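PDB 1Z54: probable thioesterase from Thermus thermophilus, which probably hydrolyses fatty acyl-CoA thioesters and has the hotdog fold of the 4-hydroxybenzoyl-CoA thioesterase family. Local coordinates for residues 27-32 with 89-94; 48-53 with 120-125; 79-84 with 104-109. All blocks are in the same frame, centred on the assembly; numbering follows the deposited sequence.

Interaction 1: 27-32 with 89-94; sequences VYLEAA and FRYRVE
Leu29 and Tyr91 mark the closest point between helix segment 27-32 and strand segment 89-94, their CA atoms 7.1 Å apart. The segment axes approach to 9.8 Å and their N-to-C directions differ by 115°, so the helix runs across the strand rather than along it. Leu29 and Tyr91 carry most of the contact. Leu29 CB stands over the centre of the Tyr91 ring, 4.1 Å above its plane. Its CD2 methyl lies over the same face toward the CG end, in a CH-pi contact 4.0 Å from the centroid, while CD1 reaches the CD1-CE1 side. Leu29 O comes 3.3 Å from Tyr91 CE2. The chi1 of Tyr91, -39°, leaves CG beside the backbone N and brings one ring face against the leucine. This is the central packing of the hotdog fold, helix 24-39 as the sausage against the antiparallel sheet as the bun; Tyr91 and Val93, with Arg92 between them, both point toward the helix. Val93 CG2 extends the apolar patch to Leu29 CD2 at 4.2 Å. Near the ring plane, Ala32 CB meets Tyr91 CD2 at 4.4 Å; the same methyl packs on Val75 and Thr77 of the adjoining strand. The buried phenol oxygen hydrogen-bonds Thr105 OG1 and Arg33 NH1. With an alanine in place of Tyr91, Leu29 would probably lose the ring it packs on, and Thr105 OG1 its phenol partner.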
loop_
_atom_site.group_PDB
_atom_site.type_symbol
_atom_site.label_atom_id
_atom_site.label_comp_id
_atom_site.label_asym_id
_atom_site.label_seq_id
_atom_site.Cartn_x
_atom_site.Cartn_y
_atom_site.Cartn_z
ATOM N N VAL A 27 -5.615 3.065 7.167
ATOM C CA VAL A 27 -4.315 2.734 7.734
ATOM C C VAL A 27 -3.994 3.736 8.853
ATOM O O VAL A 27 -3.470 3.357 9.904
ATOM C CB VAL A 27 -3.210 2.755 6.650
ATOM C CG1 VAL A 27 -1.839 2.630 7.288
ATOM C CG2 VAL A 27 -3.426 1.588 5.675
ATOM N N TYR A 28 -4.315 5.007 8.621
ATOM C CA TYR A 28 -4.096 6.050 9.626
ATOM C C TYR A 28 -4.953 5.724 10.848
ATOM O O TYR A 28 -4.508 5.878 11.982
ATOM C CB TYR A 28 -4.509 7.419 9.090
ATOM C CG TYR A 28 -3.613 8.019 8.031
ATOM C CD1 TYR A 28 -3.964 9.224 7.414
ATOM C CD2 TYR A 28 -2.413 7.415 7.653
ATOM C CE1 TYR A 28 -3.155 9.809 6.455
ATOM C CE2 TYR A 28 -1.588 8.002 6.686
ATOM C CZ TYR A 28 -1.970 9.206 6.094
ATOM O OH TYR A 28 -1.169 9.848 5.162
ATOM N N LEU A 29 -6.184 5.272 10.615
ATOM C CA LEU A 29 -7.073 4.903 11.718
ATOM C C LEU A 29 -6.479 3.739 12.512
ATOM O O LEU A 29 -6.556 3.706 13.740
ATOM C CB LEU A 29 -8.461 4.495 11.196
ATOM C CG LEU A 29 -9.287 5.572 10.476
ATOM C CD1 LEU A 29 -10.728 5.110 10.334
ATOM C CD2 LEU A 29 -9.243 6.876 11.268
ATOM N N GLU A 30 -5.908 2.775 11.797
ATOM C CA GLU A 30 -5.306 1.612 12.431
ATOM C C GLU A 30 -4.112 2.033 13.287
ATOM O O GLU A 30 -3.955 1.572 14.411
ATOM C CB GLU A 30 -4.868 0.595 11.368
ATOM C CG GLU A 30 -4.129 -0.637 11.923
ATOM C CD GLU A 30 -3.729 -1.625 10.823
ATOM O OE1 GLU A 30 -4.371 -2.693 10.699
ATOM O OE2 GLU A 30 -2.777 -1.321 10.072
ATOM N N ALA A 31 -3.277 2.913 12.751
ATOM C CA ALA A 31 -2.113 3.383 13.492
ATOM C C ALA A 31 -2.562 4.049 14.795
ATOM O O ALA A 31 -1.981 3.799 15.854
ATOM C CB ALA A 31 -1.310 4.367 12.642
ATOM N N ALA A 32 -3.604 4.878 14.709
ATOM C CA ALA A 32 -4.140 5.581 15.874
ATOM C C ALA A 32 -4.741 4.590 16.858
ATOM O O ALA A 32 -4.537 4.703 18.067
ATOM C CB ALA A 32 -5.198 6.586 15.438
ATOM N N PHE A 89 -14.485 1.877 17.788
ATOM C CA PHE A 89 -13.657 3.063 17.922
ATOM C C PHE A 89 -14.185 4.140 16.998
ATOM O O PHE A 89 -14.686 3.854 15.908
ATOM C CB PHE A 89 -12.194 2.783 17.545
ATOM C CG PHE A 89 -11.494 1.841 18.471
ATOM C CD1 PHE A 89 -11.676 0.472 18.358
ATOM C CD2 PHE A 89 -10.667 2.329 19.482
ATOM C CE1 PHE A 89 -11.048 -0.403 19.238
ATOM C CE2 PHE A 89 -10.032 1.468 20.367
ATOM C CZ PHE A 89 -10.223 0.098 20.247
ATOM N N ARG A 90 -14.075 5.383 17.441
ATOM C CA ARG A 90 -14.499 6.515 16.642
ATOM C C ARG A 90 -13.295 7.424 16.505
ATOM O O ARG A 90 -12.532 7.596 17.452
ATOM C CB ARG A 90 -15.670 7.239 17.301
ATOM C CG ARG A 90 -16.996 6.556 17.058
ATOM C CD ARG A 90 -18.141 7.516 17.283
ATOM N NE ARG A 90 -19.337 7.105 16.556
ATOM C CZ ARG A 90 -19.419 7.012 15.230
ATOM N NH1 ARG A 90 -20.554 6.629 14.662
ATOM N NH2 ARG A 90 -18.369 7.303 14.472
ATOM N N TYR A 91 -13.113 7.999 15.322
ATOM C CA TYR A 91 -11.953 8.843 15.095
ATOM C C TYR A 91 -12.231 10.159 14.403
ATOM O O TYR A 91 -13.196 10.299 13.656
ATOM C CB TYR A 91 -10.918 8.114 14.233
ATOM C CG TYR A 91 -10.727 6.648 14.518
ATOM C CD1 TYR A 91 -11.699 5.707 14.163
ATOM C CD2 TYR A 91 -9.532 6.187 15.066
ATOM C CE1 TYR A 91 -11.475 4.333 14.340
ATOM C CE2 TYR A 91 -9.299 4.828 15.244
ATOM C CZ TYR A 91 -10.270 3.906 14.877
ATOM O OH TYR A 91 -10.016 2.563 15.040
ATOM N N ARG A 92 -11.335 11.112 14.644
ATOM C CA ARG A 92 -11.392 12.418 14.008
ATOM C C ARG A 92 -9.988 12.680 13.494
ATOM O O ARG A 92 -9.017 12.630 14.256
ATOM C CB ARG A 92 -11.802 13.512 14.999
ATOM C CG ARG A 92 -13.285 13.497 15.339
ATOM C CD ARG A 92 -13.688 14.587 16.329
ATOM N NE ARG A 92 -13.903 15.885 15.696
ATOM C CZ ARG A 92 -12.942 16.761 15.431
ATOM N NH1 ARG A 92 -11.685 16.486 15.750
ATOM N NH2 ARG A 92 -13.239 17.913 14.839
ATOM N N VAL A 93 -9.877 12.920 12.193
ATOM C CA VAL A 93 -8.589 13.195 11.593
ATOM C C VAL A 93 -8.561 14.671 11.263
ATOM O O VAL A 93 -9.335 15.142 10.431
ATOM C CB VAL A 93 -8.373 12.415 10.282
ATOM C CG1 VAL A 93 -6.975 12.700 9.753
ATOM C CG2 VAL A 93 -8.573 10.919 10.506
ATOM N N GLU A 94 -7.673 15.407 11.913
ATOM C CA GLU A 94 -7.600 16.824 11.642
ATOM C C GLU A 94 -6.186 17.348 11.491
ATOM O O GLU A 94 -5.207 16.620 11.673
ATOM C CB GLU A 94 -8.359 17.603 12.726
ATOM C CG GLU A 94 -8.009 17.245 14.148
ATOM C CD GLU A 94 -8.845 18.013 15.153
ATOM O OE1 GLU A 94 -8.796 19.255 15.144
ATOM O OE2 GLU A 94 -9.560 17.378 15.950
#

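Interaction 2: 48-53 with 120-125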
loop_
_atom_site.group_PDB
_atom_site.type_symbol
_atom_site.label_atom_id
_atom_site.label_comp_id
_atom_site.label_asym_id
_atom_site.label_seq_id
_atom_site.Cartn_x
_atom_site.Cartn_y
_atom_site.Cartn_z
ATOM N N GLU A 48 -1.975 -10.054 20.171
ATOM C CA GLU A 48 -2.016 -11.124 19.171
ATOM C C GLU A 48 -1.050 -12.255 19.531
ATOM O O GLU A 48 -1.227 -13.398 19.106
ATOM C CB GLU A 48 -1.670 -10.594 17.771
ATOM C CG GLU A 48 -2.653 -9.579 17.201
ATOM C CD GLU A 48 -2.717 -9.628 15.679
ATOM O OE1 GLU A 48 -1.666 -9.879 15.044
ATOM O OE2 GLU A 48 -3.816 -9.408 15.118
ATOM N N ALA A 49 -0.026 -11.929 20.309
ATOM C CA ALA A 49 0.956 -12.916 20.734
ATOM C C ALA A 49 0.324 -13.887 21.732
ATOM O O ALA A 49 0.877 -14.949 22.013
ATOM C CB ALA A 49 2.165 -12.217 21.364
ATOM N N ARG A 50 -0.837 -13.511 22.263
ATOM C CA ARG A 50 -1.564 -14.344 23.215
ATOM C C ARG A 50 -2.689 -15.045 22.468
ATOM O O ARG A 50 -3.535 -15.706 23.072
ATOM C CB ARG A 50 -2.177 -13.486 24.323
ATOM C CG ARG A 50 -1.183 -12.822 25.244
ATOM C CD ARG A 50 -1.852 -11.709 26.057
ATOM N NE ARG A 50 -3.134 -12.131 26.619
ATOM C CZ ARG A 50 -3.836 -11.426 27.502
ATOM N NH1 ARG A 50 -4.993 -11.890 27.955
ATOM N NH2 ARG A 50 -3.378 -10.258 27.936
ATOM N N GLY A 51 -2.698 -14.884 21.149
ATOM C CA GLY A 51 -3.740 -15.487 20.342
ATOM C C GLY A 51 -5.052 -14.727 20.471
ATOM O O GLY A 51 -6.126 -15.322 20.425
ATOM N N VAL A 52 -4.965 -13.410 20.640
ATOM C CA VAL A 52 -6.154 -12.572 20.771
ATOM C C VAL A 52 -6.141 -11.536 19.647
ATOM O O VAL A 52 -5.137 -10.870 19.430
ATOM C CB VAL A 52 -6.177 -11.844 22.133
ATOM C CG1 VAL A 52 -7.497 -11.112 22.309
ATOM C CG2 VAL A 52 -5.969 -12.851 23.267
ATOM N N PHE A 53 -7.260 -11.395 18.944
ATOM C CA PHE A 53 -7.325 -10.452 17.830
ATOM C C PHE A 53 -8.562 -9.559 17.858
ATOM O O PHE A 53 -9.603 -9.931 18.396
ATOM C CB PHE A 53 -7.309 -11.225 16.505
ATOM C CG PHE A 53 -6.253 -12.291 16.441
ATOM C CD1 PHE A 53 -4.952 -11.982 16.065
ATOM C CD2 PHE A 53 -6.556 -13.602 16.794
ATOM C CE1 PHE A 53 -3.957 -12.965 16.039
ATOM C CE2 PHE A 53 -5.574 -14.591 16.774
ATOM C CZ PHE A 53 -4.268 -14.272 16.394
ATOM N N GLU A 120 -10.897 -11.439 30.133
ATOM C CA GLU A 120 -11.056 -10.601 31.319
ATOM C C GLU A 120 -10.071 -9.461 31.537
ATOM O O GLU A 120 -10.479 -8.311 31.684
ATOM C CB GLU A 120 -11.081 -11.478 32.568
ATOM C CG GLU A 120 -12.271 -12.413 32.628
ATOM C CD GLU A 120 -13.587 -11.682 32.443
ATOM O OE1 GLU A 120 -13.760 -10.607 33.065
ATOM O OE2 GLU A 120 -14.446 -12.182 31.682
ATOM N N ASP A 121 -8.780 -9.767 31.570
ATOM C CA ASP A 121 -7.787 -8.728 31.806
ATOM C C ASP A 121 -7.821 -7.611 30.767
ATOM O O ASP A 121 -7.573 -6.451 31.094
ATOM C CB ASP A 121 -6.376 -9.325 31.874
ATOM C CG ASP A 121 -5.901 -9.866 30.539
ATOM O OD1 ASP A 121 -4.670 -9.932 30.335
ATOM O OD2 ASP A 121 -6.750 -10.240 29.703
ATOM N N ILE A 122 -8.127 -7.949 29.519
ATOM C CA ILE A 122 -8.195 -6.939 28.469
ATOM C C ILE A 122 -9.510 -6.164 28.580
ATOM O O ILE A 122 -9.558 -4.943 28.355
ATOM C CB ILE A 122 -8.109 -7.585 27.069
ATOM C CG1 ILE A 122 -6.733 -8.237 26.889
ATOM C CG2 ILE A 122 -8.370 -6.536 25.991
ATOM C CD1 ILE A 122 -6.574 -9.020 25.577
ATOM N N TYR A 123 -10.576 -6.884 28.916
ATOM C CA TYR A 123 -11.890 -6.273 29.068
ATOM C C TYR A 123 -11.827 -5.244 30.191
ATOM O O TYR A 123 -12.270 -4.109 30.042
ATOM C CB TYR A 123 -12.937 -7.339 29.406
ATOM C CG TYR A 123 -14.321 -6.766 29.629
ATOM C CD1 TYR A 123 -15.106 -6.342 28.555
ATOM C CD2 TYR A 123 -14.824 -6.593 30.921
ATOM C CE1 TYR A 123 -16.354 -5.757 28.761
ATOM C CE2 TYR A 123 -16.071 -6.012 31.137
ATOM C CZ TYR A 123 -16.828 -5.596 30.054
ATOM O OH TYR A 123 -18.055 -5.011 30.267
ATOM N N ARG A 124 -11.258 -5.662 31.312
ATOM C CA ARG A 124 -11.118 -4.814 32.488
ATOM C C ARG A 124 -10.393 -3.501 32.170
ATOM O O ARG A 124 -10.861 -2.414 32.533
ATOM C CB ARG A 124 -10.366 -5.605 33.561
ATOM C CG ARG A 124 -10.257 -4.951 34.917
ATOM C CD ARG A 124 -9.759 -5.980 35.917
ATOM N NE ARG A 124 -8.494 -6.574 35.491
ATOM C CZ ARG A 124 -8.025 -7.738 35.933
ATOM N NH1 ARG A 124 -6.861 -8.195 35.488
ATOM N NH2 ARG A 124 -8.722 -8.452 36.808
ATOM N N ALA A 125 -9.262 -3.599 31.476
ATOM C CA ALA A 125 -8.484 -2.414 31.126
ATOM C C ALA A 125 -9.226 -1.487 30.155
ATOM O O ALA A 125 -9.206 -0.257 30.311
ATOM C CB ALA A 125 -7.143 -2.835 30.533
#
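Val52 and Ile122 are the nearest pair, 9.8 Å between CA atoms, where the turn and strand start of segment 48-53 face the first turn of the helix in segment 120-125. Gly51, at positive phi, is the C-prime residue of a Schellman motif that closes helix 44-48, its N bonded to Glu48 O at 2.9 Å. Within the hotdog fold this joins the exit of that short helix, and strand 52-63 that follows it, to the C-terminal helix 120-129. Arg50 and Asp121 reach out to meet each other across the gap. The guanidinium grips the carboxylate end-on, with one nitrogen to each oxygen. NH1 reaches Asp121 OD2 at 3.0 Å along a nearly straight bond (171°), whereas NH2 meets the syn lone pair of Asp121 OD1 at 2.7 Å and a more bent angle. Because the two planes are turned 44° apart, the bidentate pair is twisted rather than coplanar. Asp121 has its CG between backbone N and carbonyl carbon (chi1 68°), which also lets OD2 take a weak bond from Ile122 N. Next to the salt bridge the contact is apolar. Val52 and Ile122 lie alongside one another, pointing opposite ways; Val47 touches both, Pro119 touches Val52 and Leu42 touches Ile122. Ile122 CD1 also covers the rim of one guanidinium face, 4.0 Å from Arg50 NH1, and the same methyl rests 4.0 Å from Val52 CG1.

Interaction 3: 79-84 with 104-109; sequences LAELSS and FTRHLC
Glu81 reaches over the surface toward the guanidinium of Arg106, its carboxylate lying at the edge of that group and near its plane. The two residues belong to strands 72-82 and 98-111, which are not partners in the antiparallel sheet of the hotdog fold: strand 86-95 runs between them, so the side chains span an intervening strand. Their CA atoms are 8.8 Å apart, and the main chains exchange no hydrogen bond. A classic beta bulge, in which Ala80 and Glu81 both face Leu88 of the middle strand, shapes the backbone from which the glutamate sets out. Beyond CG the chain of Glu81 is extended, whereas that of Arg106 starts with CG anti to the backbone N (chi1 -174°) and then bends at chi2 and chi3, carrying the guanidinium back toward the acid. The two chains meet at a slant, with carboxylate and guanidinium planes 43° apart. The direct ion pair is long: Glu81 OE1 stands 3.8 Å from Arg106 NH2, with no hydrogen bond between them. Arg106 is more firmly engaged on its other terminal nitrogen, where NH1 forms a salt bridge with Glu58 of strand 52-63. Arg106 thus lies between two acids and ties side chains of strands 72-82, 98-111 and 52-63 together. With only 56 Å² buried between the segments, this is a light surface contact, and solvent takes part in it. One water molecule completes the link between carboxylate and guanidinium: it donates to Glu81 OE2 at 3.0 Å and accepts from Arg106 NH2 at 3.3 Å.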
loop_
_atom_site.group_PDB
_atom_site.type_symbol
_atom_site.label_atom_id
_atom_site.label_comp_id
_atom_site.label_asym_id
_atom_site.label_seq_id
_atom_site.Cartn_x
_atom_site.Cartn_y
_atom_site.Cartn_z
ATOM N N LEU A 79 -12.743 4.930 22.541
ATOM C CA LEU A 79 -13.518 3.706 22.505
ATOM C C LEU A 79 -14.951 4.156 22.745
ATOM O O LEU A 79 -15.332 4.462 23.878
ATOM C CB LEU A 79 -13.053 2.759 23.611
ATOM C CG LEU A 79 -13.748 1.404 23.744
ATOM C CD1 LEU A 79 -13.633 0.635 22.439
ATOM C CD2 LEU A 79 -13.111 0.618 24.890
ATOM N N ALA A 80 -15.737 4.208 21.673
ATOM C CA ALA A 80 -17.127 4.645 21.763
ATOM C C ALA A 80 -18.079 3.566 22.280
ATOM O O ALA A 80 -19.059 3.866 22.957
ATOM C CB ALA A 80 -17.599 5.156 20.402
ATOM N N GLU A 81 -17.787 2.310 21.967
ATOM C CA GLU A 81 -18.639 1.215 22.415
ATOM C C GLU A 81 -17.800 0.018 22.842
ATOM O O GLU A 81 -16.802 -0.314 22.200
ATOM C CB GLU A 81 -19.614 0.813 21.295
ATOM C CG GLU A 81 -20.707 1.846 21.014
ATOM C CD GLU A 81 -21.526 1.527 19.770
ATOM O OE1 GLU A 81 -21.589 0.340 19.381
ATOM O OE2 GLU A 81 -22.119 2.462 19.187
ATOM N N LEU A 82 -18.201 -0.622 23.936
ATOM C CA LEU A 82 -17.481 -1.784 24.444
ATOM C C LEU A 82 -18.425 -2.811 25.049
ATOM O O LEU A 82 -19.104 -2.532 26.037
ATOM C CB LEU A 82 -16.465 -1.358 25.511
ATOM C CG LEU A 82 -15.784 -2.511 26.269
ATOM C CD1 LEU A 82 -14.808 -3.202 25.340
ATOM C CD2 LEU A 82 -15.061 -1.987 27.508
ATOM N N SER A 83 -18.471 -3.999 24.458
ATOM C CA SER A 83 -19.311 -5.068 24.975
ATOM C C SER A 83 -18.388 -6.240 25.283
ATOM O O SER A 83 -17.167 -6.120 25.157
ATOM C CB SER A 83 -20.359 -5.491 23.945
ATOM O OG SER A 83 -19.753 -6.096 22.811
ATOM N N SER A 84 -18.961 -7.368 25.683
ATOM C CA SER A 84 -18.152 -8.536 26.001
ATOM C C SER A 84 -17.513 -9.170 24.763
ATOM O O SER A 84 -16.464 -9.801 24.862
ATOM C CB SER A 84 -18.998 -9.577 26.744
ATOM O OG SER A 84 -20.155 -9.938 26.001
ATOM N N PHE A 104 -15.074 5.455 11.891
ATOM C CA PHE A 104 -15.160 4.485 12.963
ATOM C C PHE A 104 -14.796 3.098 12.460
ATOM O O PHE A 104 -14.800 2.833 11.259
ATOM C CB PHE A 104 -16.595 4.460 13.510
ATOM C CG PHE A 104 -17.584 3.827 12.567
ATOM C CD1 PHE A 104 -17.806 2.454 12.590
ATOM C CD2 PHE A 104 -18.248 4.597 11.613
ATOM C CE1 PHE A 104 -18.674 1.853 11.670
ATOM C CE2 PHE A 104 -19.118 4.011 10.688
ATOM C CZ PHE A 104 -19.333 2.635 10.714
ATOM N N THR A 105 -14.474 2.220 13.394
ATOM C CA THR A 105 -14.164 0.848 13.063
ATOM C C THR A 105 -14.817 -0.010 14.124
ATOM O O THR A 105 -14.624 0.197 15.328
ATOM C CB THR A 105 -12.645 0.559 13.050
ATOM O OG1 THR A 105 -12.062 1.005 14.276
ATOM C CG2 THR A 105 -11.972 1.248 11.869
ATOM N N ARG A 106 -15.623 -0.954 13.661
ATOM C CA ARG A 106 -16.315 -1.877 14.537
ATOM C C ARG A 106 -15.467 -3.141 14.550
ATOM O O ARG A 106 -15.019 -3.602 13.501
ATOM C CB ARG A 106 -17.703 -2.178 13.970
ATOM C CG ARG A 106 -18.585 -3.024 14.854
ATOM C CD ARG A 106 -19.758 -2.198 15.345
ATOM N NE ARG A 106 -20.482 -1.577 14.236
ATOM C CZ ARG A 106 -21.394 -0.620 14.388
ATOM N NH1 ARG A 106 -22.007 -0.106 13.328
ATOM N NH2 ARG A 106 -21.692 -0.173 15.603
ATOM N N HIS A 107 -15.235 -3.696 15.733
ATOM C CA HIS A 107 -14.433 -4.907 15.839
ATOM C C HIS A 107 -15.122 -6.005 16.632
ATOM O O HIS A 107 -15.983 -5.748 17.471
ATOM C CB HIS A 107 -13.105 -4.628 16.548
ATOM C CG HIS A 107 -12.237 -3.618 15.872
ATOM N ND1 HIS A 107 -12.511 -2.267 15.886
ATOM C CD2 HIS A 107 -11.065 -3.757 15.206
ATOM C CE1 HIS A 107 -11.544 -1.617 15.264
ATOM N NE2 HIS A 107 -10.653 -2.498 14.842
ATOM N N LEU A 108 -14.728 -7.238 16.351
ATOM C CA LEU A 108 -15.209 -8.385 17.097
ATOM C C LEU A 108 -13.909 -8.846 17.736
ATOM O O LEU A 108 -12.836 -8.337 17.391
ATOM C CB LEU A 108 -15.754 -9.480 16.174
ATOM C CG LEU A 108 -17.188 -9.321 15.663
ATOM C CD1 LEU A 108 -17.542 -10.550 14.832
ATOM C CD2 LEU A 108 -18.168 -9.172 16.831
ATOM N N CYS A 109 -13.984 -9.782 18.672
ATOM C CA CYS A 109 -12.770 -10.271 19.302
ATOM C C CYS A 109 -12.581 -11.723 18.921
ATOM O O CYS A 109 -13.494 -12.536 19.061
ATOM C CB CYS A 109 -12.839 -10.135 20.826
ATOM S SG CYS A 109 -11.344 -10.737 21.683
HETATM O O HOH W 1 -24.039 1.529 17.122
#

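In the fold
The three contacts all reach the same antiparallel sheet, from its buried middle to its surface. Interaction 1 lies nearest the middle, about 4 Å from the chain centre, interaction 3 about 11 Å out and interaction 2 about 17 Å out. Interactions 1 and 3, with centres about 14 Å apart, are joined through neighbouring strands: Phe89 N lies 3.0 Å from Thr105 O. Interactions 2 and 3 meet where Val52 CG1 packs 3.9 Å from Cys109 SG. Interactions 1 and 2, nearest atoms about 8 Å apart, both border the third subunit: its His21 hydrogen-bonds Glu30 OE1, beside a glycerol probably left from crystallisation, and its Met17 packs on Glu48 and Phe53.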